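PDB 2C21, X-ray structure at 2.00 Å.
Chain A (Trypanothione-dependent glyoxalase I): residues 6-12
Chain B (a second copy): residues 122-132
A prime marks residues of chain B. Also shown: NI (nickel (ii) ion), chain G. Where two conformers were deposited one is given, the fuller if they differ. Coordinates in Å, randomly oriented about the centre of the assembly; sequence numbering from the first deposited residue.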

# COMPACT_ATOMS: atom_id res chain seq x y z
N SER A 6 0.89 14.96 -13.19
CA SER A 6 0.11 14.57 -11.98
C SER A 6 0.03 13.05 -11.82
O SER A 6 -0.36 12.33 -12.75
CB SER A 6 -1.29 15.15 -12.05
OG SER A 6 -1.93 15.09 -10.78
N ARG A 7 0.43 12.56 -10.64
CA ARG A 7 0.42 11.14 -10.35
C ARG A 7 -0.15 10.91 -8.97
O ARG A 7 -0.16 11.81 -8.14
CB ARG A 7 1.83 10.56 -10.44
CG ARG A 7 2.45 10.78 -11.77
CD ARG A 7 3.80 10.10 -11.94
NE ARG A 7 4.28 10.37 -13.29
CZ ARG A 7 5.56 10.37 -13.67
NH1 ARG A 7 6.52 10.07 -12.82
NH2 ARG A 7 5.86 10.66 -14.92
N ARG A 8 -0.63 9.70 -8.73
CA ARG A 8 -1.28 9.36 -7.48
C ARG A 8 -1.14 7.88 -7.19
O ARG A 8 -1.23 7.05 -8.09
CB ARG A 8 -2.77 9.77 -7.54
CG ARG A 8 -3.52 9.62 -6.23
CD ARG A 8 -4.91 10.28 -6.31
NE ARG A 8 -5.75 9.70 -7.37
CZ ARG A 8 -6.72 8.80 -7.20
NH1 ARG A 8 -7.05 8.35 -5.99
NH2 ARG A 8 -7.41 8.36 -8.26
N MET A 9 -0.90 7.56 -5.92
CA MET A 9 -0.95 6.18 -5.41
C MET A 9 -2.39 5.70 -5.48
O MET A 9 -3.28 6.32 -4.87
CB MET A 9 -0.39 6.14 -3.99
CG MET A 9 -0.35 4.79 -3.38
SD MET A 9 0.60 4.71 -1.85
CE MET A 9 2.24 4.85 -2.54
N LEU A 10 -2.64 4.61 -6.20
CA LEU A 10 -4.02 4.15 -6.39
C LEU A 10 -4.43 3.04 -5.46
O LEU A 10 -5.52 3.07 -4.88
CB LEU A 10 -4.24 3.71 -7.83
CG LEU A 10 -4.02 4.80 -8.88
CD1 LEU A 10 -4.47 4.27 -10.22
CD2 LEU A 10 -4.74 6.12 -8.56
N HIS A 11 -3.56 2.04 -5.32
CA HIS A 11 -3.86 0.92 -4.42
C HIS A 11 -2.65 0.07 -4.11
O HIS A 11 -1.61 0.21 -4.72
CB HIS A 11 -5.00 0.03 -4.98
CG HIS A 11 -4.71 -0.62 -6.30
ND1 HIS A 11 -5.24 -0.16 -7.49
CD2 HIS A 11 -3.98 -1.71 -6.61
CE1 HIS A 11 -4.83 -0.94 -8.47
NE2 HIS A 11 -4.05 -1.88 -7.97
N THR A 12 -2.82 -0.81 -3.13
CA THR A 12 -1.86 -1.82 -2.76
C THR A 12 -2.56 -3.16 -2.90
O THR A 12 -3.70 -3.32 -2.44
CB THR A 12 -1.38 -1.64 -1.30
OG1 THR A 12 -0.79 -0.35 -1.15
CG2 THR A 12 -0.39 -2.68 -0.93
N ILE B 122 5.89 -2.73 -9.27
CA ILE B 122 5.09 -1.52 -9.31
C ILE B 122 4.23 -1.55 -10.57
O ILE B 122 4.74 -1.72 -11.67
CB ILE B 122 5.98 -0.27 -9.30
CG1 ILE B 122 6.76 -0.21 -7.98
CG2 ILE B 122 5.13 0.99 -9.51
CD1 ILE B 122 8.06 0.45 -8.08
N GLU B 123 2.93 -1.38 -10.38
CA GLU B 123 2.00 -1.37 -11.48
C GLU B 123 1.77 0.07 -11.89
O GLU B 123 1.40 0.91 -11.07
CB GLU B 123 0.68 -2.02 -11.08
CG GLU B 123 -0.33 -2.12 -12.20
CD GLU B 123 -1.59 -2.81 -11.78
OE1 GLU B 123 -2.07 -2.57 -10.66
OE2 GLU B 123 -2.13 -3.58 -12.58
N LEU B 124 1.98 0.36 -13.17
CA LEU B 124 1.68 1.67 -13.72
C LEU B 124 0.39 1.60 -14.53
O LEU B 124 0.26 0.75 -15.43
CB LEU B 124 2.84 2.15 -14.60
CG LEU B 124 4.26 2.09 -14.01
CD1 LEU B 124 5.29 2.55 -15.04
CD2 LEU B 124 4.38 2.96 -12.75
N LEU B 125 -0.53 2.52 -14.23
CA LEU B 125 -1.84 2.56 -14.85
C LEU B 125 -2.11 3.94 -15.41
O LEU B 125 -1.74 4.95 -14.82
CB LEU B 125 -2.94 2.20 -13.81
CG LEU B 125 -2.83 0.77 -13.24
CD1 LEU B 125 -3.85 0.50 -12.13
CD2 LEU B 125 -3.02 -0.25 -14.36
N ASN B 126 -2.78 4.00 -16.56
CA ASN B 126 -3.28 5.25 -17.06
C ASN B 126 -4.45 5.62 -16.14
O ASN B 126 -5.48 4.94 -16.12
CB ASN B 126 -3.75 5.13 -18.52
CG ASN B 126 -4.24 6.47 -19.09
OD1 ASN B 126 -3.56 7.10 -19.90
ND2 ASN B 126 -5.40 6.91 -18.65
N GLU B 127 -4.28 6.71 -15.38
CA GLU B 127 -5.24 7.05 -14.33
C GLU B 127 -6.63 7.34 -14.87
O GLU B 127 -7.61 6.91 -14.28
CB GLU B 127 -4.75 8.24 -13.50
CG GLU B 127 -5.62 8.48 -12.28
CD GLU B 127 -5.02 9.38 -11.23
OE1 GLU B 127 -3.83 9.74 -11.29
OE2 GLU B 127 -5.78 9.73 -10.32
N LYS B 128 -6.70 8.06 -16.00
CA LYS B 128 -7.97 8.45 -16.61
C LYS B 128 -8.77 7.22 -17.03
O LYS B 128 -9.94 7.08 -16.67
CB LYS B 128 -7.74 9.38 -17.82
CG LYS B 128 -9.02 9.98 -18.39
CD LYS B 128 -8.74 10.85 -19.62
CE LYS B 128 -10.02 11.51 -20.14
NZ LYS B 128 -10.98 10.52 -20.69
N THR B 129 -8.13 6.31 -17.75
CA THR B 129 -8.79 5.07 -18.17
C THR B 129 -9.18 4.19 -16.96
O THR B 129 -10.26 3.61 -16.93
CB THR B 129 -7.92 4.27 -19.14
OG1 THR B 129 -7.66 5.07 -20.30
CG2 THR B 129 -8.61 2.98 -19.57
N MET B 130 -8.30 4.09 -15.97
CA MET B 130 -8.59 3.26 -14.80
C MET B 130 -9.80 3.77 -14.03
O MET B 130 -10.63 2.98 -13.59
CB MET B 130 -7.38 3.20 -13.85
CG MET B 130 -7.61 2.37 -12.58
SD MET B 130 -7.62 0.60 -12.93
CE MET B 130 -7.46 -0.05 -11.24
N MET B 131 -9.88 5.10 -13.86
CA MET B 131 -10.96 5.71 -13.10
C MET B 131 -12.27 5.60 -13.86
O MET B 131 -13.30 5.32 -13.26
CB MET B 131 -10.63 7.17 -12.78
CG MET B 131 -9.46 7.36 -11.83
SD MET B 131 -9.61 6.50 -10.24
CE MET B 131 -8.46 5.15 -10.39
N GLU B 132 -12.22 5.80 -15.17
CA GLU B 132 -13.43 5.61 -15.99
C GLU B 132 -13.97 4.19 -15.84
O GLU B 132 -15.17 3.99 -15.68
CB GLU B 132 -13.15 5.93 -17.46
CG GLU B 132 -12.99 7.41 -17.70
CD GLU B 132 -12.49 7.77 -19.09
OE1 GLU B 132 -11.96 6.89 -19.81
OE2 GLU B 132 -12.62 8.95 -19.44
NI NI G . -3.31 -3.56 -9.01
O HOH W 1 -2.32 10.63 -13.36
O HOH W 2 -4.42 -3.95 -10.34

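Side chains carry most of this contact: a nickel ion shared by the two chains at one end, a forked salt bridge at the other, and a small apolar cluster between them. The strand axes come no closer than 9.2 Å and cross at 122°, too far apart for backbone pairing, so long side chains must span the gap.

At the metal end, His11 NE2 binds NI at 2.1 Å and Glu123′ OE1 binds it at 2.3 Å; water 2 lies 1.8 Å from NI, and two further ligand atoms come from elsewhere in the structure. His11 leaves its strand sideways, yet with chi1 at p its ring end comes nearer the partner. Glu123′ points toward the other stretch and is extended through chi1 and chi2, both t. His11 NE2 and Glu123′ OE1 stand 3.4 Å apart as fellow ligands, not as a hydrogen-bonded pair.

At the other end, Arg8 NE and Arg8 NH2 each donate to Glu127′ OE2 at 3.0 Å, so one carboxylate oxygen meets the edge of the guanidinium. Glu127′, in the first turn of the helix, reaches out with chi1 and chi2 both t. Its other oxygen, OE1, accepts a 2.7 Å hydrogen bond from water 1, which also donates to Ser6 O at 2.7 Å, extending the link to backbone.

Leu10 fills the middle. Its CD1 lies 4.1 Å from Met131′ CE, 4.3 Å from Leu125′ CD1 and 4.4 Å from Met130′ CG, a branched side chain among two flexible thioethers and another leucine. Met130′ CE also meets the His11 ring edge, 3.9 Å from CE1, packing carbon beside the metal ligand. Strand alternation serves this design: Arg8 and Leu10 point toward the partner, whereas Met9 points away and is buried without touching it.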